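Side-chain contacts in Chains: A (Unidentified, PDB 6ZM9), which breaks down S-adenosylmethionine as a phage-encoded SAM lyase, releasing 5'-methylthioadenosine and probably homoserine lactone: residues A[13-18]-A[92-97]; A[37-42]-A[96-101]. All blocks are in the same frame, centred on the assembly; numbering follows the deposited sequence. Where two conformers were deposited one is given.

In the fold
The two contacts are neighbouring pieces of one beta-alpha-beta-beta-alpha-beta core, a ferredoxin-like arrangement with both helices on the same face of an antiparallel sheet. Interaction 1 lays helix 84-101 on strand 11-21, and interaction 2 sets the last turns of that helix against helix 29-43. Along the chain the first segments come in the order strand, then helix, and both contacts end on helix 84-101, sharing Lys-96 and Glu-97. Their centres are about 8 Å apart. Leu-94 joins them, its CD1 lying 3.7 Å from CG2 of Ile-39. Helix 84-101 is thus held by sheet and partner helix together, packed against a strand that also contributes to the methylthioadenosine pocket.

Interaction 1 (A[13-18]-A[92-97]); sequences ARIFVG and QALGKE
Ile-15 and Leu-94 show in miniature how a helix is seated on a sheet in a ferredoxin-like alpha+beta fold. The nearest approach is methyl to methyl, CD1 of Ile-15 standing 3.6 Å from CD2 of Leu-94, and the two side chains meet at a slant. Each sends its far end to the meeting point. Ile-15 has CG1 beside the backbone N and anti to the carbonyl carbon, and its chi2 of 175° carries CD1 straight out from the strand toward the helix. On Leu-94 the first torsion, 171°, turns CG away from the backbone N, and CD2 is the branch that continues the chain outward. CD1 of Ile-15 also comes within 4.0 Å of Leu-94 CG, so it rests against the fork of the leucine as well as its methyl.

The next layer fixes these two residues. Ile-15 is further enclosed by Val-91, one turn earlier on helix 84-101, and by Ile-74 and Val-107 from the strands flanking its own. Its backbone pairs with that of Ile-74, while Phe-16 pairs with Ile-108, which ties strand 11-21 into the middle of the sheet. Leu-94 is wedged between Ile-76 of the sheet and Ile-39 and Arg-40 of helix 29-43. The contact between Ile-15 and Leu-94 is apolar and buried, near the centre of the chain. The following residue on the strand, Phe-16, turns to the other face, where it touches the bound methylthioadenosine; helix packing and ligand binding therefore use opposite faces of one strand. Having no side chain, Gly-95 brings the helix backbone itself close to the strand: its CA lies 4.6 Å from CG2 of Ile-15.

Interaction 2 (A[37-42]-A[96-101]); sequences IAIRKR and KELRED. With PO4 (phosphate ion), chain B.
Ile-39 reaches from helix 29-43 to three residues of helix 84-101 with one methyl, an example of a small helix-helix contact centred on a single side chain. Its CD1 lies 3.8 Å from CG of Glu-97. The same Ile-39 CD1 is 4.1 Å from CD2 of Leu-98. On the carboxylate side, OD2 of Asp-101 stands 3.8 Å from Ile-39 CD1. CG1 stands beside the backbone N and CG2 anti to that N, and the nearly extended second torsion pushes CD1 across the gap.

The answering side chains differ in shape. Glu-97, whose CG stands anti to the backbone N, lays CB and CG against the isoleucine, and the bend at chi2 (63°) folds its carboxylate toward that of Asp-101, where OE2 is 2.5 Å from OD1 of Asp-101. Asp-101 meets Ile-39 from the opposite direction. Leu-98 leaves the helix to one side, yet the end of its chain comes closer and closes the apolar part of the contact. Arg-42 curls back until the Ala-38 carbonyl oxygen lies over one face of its guanidinium; its NH2, 5.5 Å from Asp-101 OD2, may moderate the acidic charge without pairing with it.

Away from the helix interface, Arg-99 is doubly bent, at chi2 and chi3, and presents its guanidinium edge to a phosphate ion, probably from the crystallisation liquor. NH1 donates to O1 over 3.0 Å, almost straight at 172°, and NH2 to O3 over 2.7 Å. The main-chain carbonyl of Gln-104 also accepts from NH1, and Trp-127 NE1 binds the same ion.

The segments run roughly antiparallel at 141°, with their axes 11.1 Å apart. Beneath them, Arg-40 packs on Ile-76 and Leu-98 on Ile-74, both of strand 66-77, so the two helices lie side by side on the sheet.

Interaction 1 (A[13-18]-A[92-97])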
# COMPACT_ATOMS: atom_id res chain seq x y z
N ALA A 13 5.27 5.97 8.18
CA ALA A 13 5.95 4.71 8.37
C ALA A 13 5.08 3.57 7.86
O ALA A 13 3.86 3.69 7.75
CB ALA A 13 6.23 4.44 9.85
N ARG A 14 5.75 2.46 7.54
CA ARG A 14 5.11 1.19 7.24
C ARG A 14 5.77 0.12 8.10
O ARG A 14 7.00 0.08 8.21
CB ARG A 14 5.29 0.81 5.76
CG ARG A 14 4.70 1.76 4.77
CD ARG A 14 4.46 1.07 3.42
NE ARG A 14 5.69 0.71 2.72
CZ ARG A 14 5.74 -0.03 1.62
NH1 ARG A 14 4.63 -0.51 1.08
NH2 ARG A 14 6.91 -0.29 1.06
N ILE A 15 4.96 -0.74 8.70
CA ILE A 15 5.45 -1.84 9.51
C ILE A 15 4.82 -3.13 8.99
O ILE A 15 3.61 -3.19 8.79
CB ILE A 15 5.09 -1.65 11.00
CG1 ILE A 15 5.60 -0.30 11.52
CG2 ILE A 15 5.65 -2.80 11.85
CD1 ILE A 15 5.18 -0.01 12.94
N PHE A 16 5.64 -4.16 8.78
CA PHE A 16 5.17 -5.45 8.31
C PHE A 16 5.31 -6.48 9.42
O PHE A 16 6.42 -6.72 9.91
CB PHE A 16 5.98 -5.88 7.10
CG PHE A 16 5.82 -4.98 5.91
CD1 PHE A 16 6.60 -3.85 5.75
CD2 PHE A 16 4.88 -5.28 4.95
CE1 PHE A 16 6.45 -3.03 4.63
CE2 PHE A 16 4.73 -4.48 3.81
CZ PHE A 16 5.51 -3.36 3.64
N VAL A 17 4.17 -7.09 9.80
CA VAL A 17 4.09 -8.04 10.91
C VAL A 17 3.41 -9.31 10.40
O VAL A 17 2.25 -9.25 9.97
CB VAL A 17 3.28 -7.50 12.10
CG1 VAL A 17 3.39 -8.46 13.29
CG2 VAL A 17 3.70 -6.10 12.51
N GLY A 18 4.09 -10.45 10.51
CA GLY A 18 3.49 -11.71 10.17
C GLY A 18 2.61 -12.29 11.27
O GLY A 18 2.69 -11.91 12.44
N GLN A 92 9.98 2.87 16.01
CA GLN A 92 10.91 1.78 16.31
C GLN A 92 10.46 1.00 17.53
O GLN A 92 10.48 -0.23 17.55
CB GLN A 92 12.30 2.38 16.58
CG GLN A 92 13.05 2.80 15.33
CD GLN A 92 14.34 3.52 15.68
OE1 GLN A 92 14.43 4.18 16.71
NE2 GLN A 92 15.33 3.40 14.81
N ALA A 93 10.03 1.71 18.58
CA ALA A 93 9.58 1.04 19.79
C ALA A 93 8.32 0.23 19.52
O ALA A 93 8.16 -0.87 20.06
CB ALA A 93 9.33 2.07 20.89
N LEU A 94 7.41 0.76 18.71
CA LEU A 94 6.22 0.01 18.33
C LEU A 94 6.59 -1.28 17.61
O LEU A 94 6.08 -2.35 17.92
CB LEU A 94 5.32 0.90 17.47
CG LEU A 94 4.12 0.23 16.78
CD1 LEU A 94 3.13 -0.37 17.78
CD2 LEU A 94 3.43 1.24 15.88
N GLY A 95 7.48 -1.18 16.61
CA GLY A 95 7.89 -2.38 15.89
C GLY A 95 8.55 -3.41 16.79
O GLY A 95 8.31 -4.61 16.66
N LYS A 96 9.41 -2.95 17.71
CA LYS A 96 10.08 -3.88 18.62
C LYS A 96 9.08 -4.58 19.52
O LYS A 96 9.19 -5.78 19.76
CB LYS A 96 11.12 -3.14 19.46
CG LYS A 96 12.37 -2.80 18.70
CD LYS A 96 13.47 -2.35 19.64
CE LYS A 96 14.82 -2.90 19.17
NZ LYS A 96 15.69 -3.43 20.28
N GLU A 97 8.07 -3.86 20.00
CA GLU A 97 7.09 -4.51 20.87
C GLU A 97 6.18 -5.45 20.09
O GLU A 97 5.83 -6.52 20.58
CB GLU A 97 6.29 -3.48 21.66
CG GLU A 97 5.44 -4.14 22.75
CD GLU A 97 6.27 -4.85 23.82
OE1 GLU A 97 7.18 -4.21 24.38
OE2 GLU A 97 6.02 -6.05 24.11

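Interaction 2 (A[37-42]-A[96-101])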
# COMPACT_ATOMS: atom_id res chain seq x y z
N ILE A 37 -3.03 -0.29 19.01
CA ILE A 37 -3.73 0.77 19.73
C ILE A 37 -3.21 0.86 21.16
O ILE A 37 -2.93 1.95 21.68
CB ILE A 37 -5.25 0.54 19.72
CG1 ILE A 37 -5.84 0.74 18.33
CG2 ILE A 37 -5.94 1.47 20.76
CD1 ILE A 37 -7.26 0.24 18.20
N ALA A 38 -3.08 -0.29 21.82
CA ALA A 38 -2.64 -0.32 23.21
C ALA A 38 -1.23 0.21 23.37
O ALA A 38 -0.95 0.98 24.29
CB ALA A 38 -2.75 -1.76 23.73
N ILE A 39 -0.32 -0.18 22.48
CA ILE A 39 1.06 0.28 22.56
C ILE A 39 1.13 1.79 22.34
O ILE A 39 1.81 2.51 23.08
CB ILE A 39 1.93 -0.47 21.54
CG1 ILE A 39 2.09 -1.94 21.91
CG2 ILE A 39 3.28 0.19 21.42
CD1 ILE A 39 2.54 -2.82 20.77
N ARG A 40 0.44 2.28 21.32
CA ARG A 40 0.51 3.69 20.98
C ARG A 40 -0.14 4.56 22.05
O ARG A 40 0.36 5.65 22.35
CB ARG A 40 -0.07 3.94 19.58
CG ARG A 40 0.69 3.15 18.50
CD ARG A 40 0.37 3.59 17.10
NE ARG A 40 1.18 4.75 16.74
CZ ARG A 40 0.88 5.61 15.78
NH1 ARG A 40 -0.24 5.45 15.08
NH2 ARG A 40 1.68 6.62 15.51
N LYS A 41 -1.20 4.07 22.68
CA LYS A 41 -1.76 4.82 23.81
C LYS A 41 -0.74 4.97 24.94
O LYS A 41 -0.64 6.04 25.55
CB LYS A 41 -3.04 4.15 24.30
CG LYS A 41 -4.25 4.35 23.39
CD LYS A 41 -5.46 3.66 24.00
CE LYS A 41 -6.76 3.99 23.28
NZ LYS A 41 -7.88 3.09 23.75
N ARG A 42 0.03 3.91 25.22
CA ARG A 42 1.03 3.99 26.29
C ARG A 42 2.18 4.91 25.91
O ARG A 42 2.88 5.40 26.80
CB ARG A 42 1.53 2.59 26.65
CG ARG A 42 0.50 1.77 27.41
CD ARG A 42 1.12 0.49 27.98
NE ARG A 42 1.64 -0.40 26.94
CZ ARG A 42 0.96 -1.42 26.41
NH1 ARG A 42 -0.27 -1.71 26.82
NH2 ARG A 42 1.53 -2.16 25.47
N LYS A 96 9.41 -2.95 17.71
CA LYS A 96 10.08 -3.88 18.62
C LYS A 96 9.08 -4.58 19.52
O LYS A 96 9.19 -5.78 19.76
CB LYS A 96 11.12 -3.14 19.46
CG LYS A 96 12.37 -2.80 18.70
CD LYS A 96 13.47 -2.35 19.64
CE LYS A 96 14.82 -2.90 19.17
NZ LYS A 96 15.69 -3.43 20.28
N GLU A 97 8.07 -3.86 20.00
CA GLU A 97 7.09 -4.51 20.87
C GLU A 97 6.18 -5.45 20.09
O GLU A 97 5.83 -6.52 20.58
CB GLU A 97 6.29 -3.48 21.66
CG GLU A 97 5.44 -4.14 22.75
CD GLU A 97 6.27 -4.85 23.82
OE1 GLU A 97 7.18 -4.21 24.38
OE2 GLU A 97 6.02 -6.05 24.11
N LEU A 98 5.79 -5.07 18.86
CA LEU A 98 5.00 -5.98 18.03
C LEU A 98 5.76 -7.28 17.77
O LEU A 98 5.16 -8.36 17.77
CB LEU A 98 4.62 -5.31 16.71
CG LEU A 98 3.56 -4.22 16.83
CD1 LEU A 98 3.50 -3.42 15.54
CD2 LEU A 98 2.19 -4.77 17.20
N ARG A 99 7.07 -7.19 17.54
CA ARG A 99 7.84 -8.41 17.30
C ARG A 99 7.73 -9.36 18.49
O ARG A 99 7.53 -10.56 18.33
CB ARG A 99 9.32 -8.10 17.02
CG ARG A 99 10.09 -9.36 16.56
CD ARG A 99 11.48 -9.51 17.13
NE ARG A 99 11.52 -9.47 18.60
CZ ARG A 99 11.20 -10.48 19.41
NH1 ARG A 99 10.79 -11.66 18.94
NH2 ARG A 99 11.27 -10.30 20.72
N GLU A 100 7.92 -8.82 19.71
CA GLU A 100 7.80 -9.64 20.91
C GLU A 100 6.38 -10.18 21.06
O GLU A 100 6.17 -11.36 21.34
CB GLU A 100 8.15 -8.81 22.13
CG GLU A 100 7.82 -9.54 23.43
CD GLU A 100 8.15 -8.77 24.70
OE1 GLU A 100 9.11 -7.98 24.70
OE2 GLU A 100 7.47 -8.97 25.74
N ASP A 101 5.38 -9.30 20.92
CA ASP A 101 4.02 -9.67 21.26
C ASP A 101 3.50 -10.77 20.35
O ASP A 101 2.64 -11.56 20.76
CB ASP A 101 3.10 -8.45 21.18
CG ASP A 101 3.44 -7.38 22.20
OD1 ASP A 101 4.39 -7.55 22.99
OD2 ASP A 101 2.76 -6.33 22.18
P PO4 B . 9.59 -13.32 22.17
O1 PO4 B . 10.34 -13.84 20.96
O2 PO4 B . 9.90 -14.30 23.29
O3 PO4 B . 10.09 -11.94 22.51
O4 PO4 B . 8.10 -13.27 21.88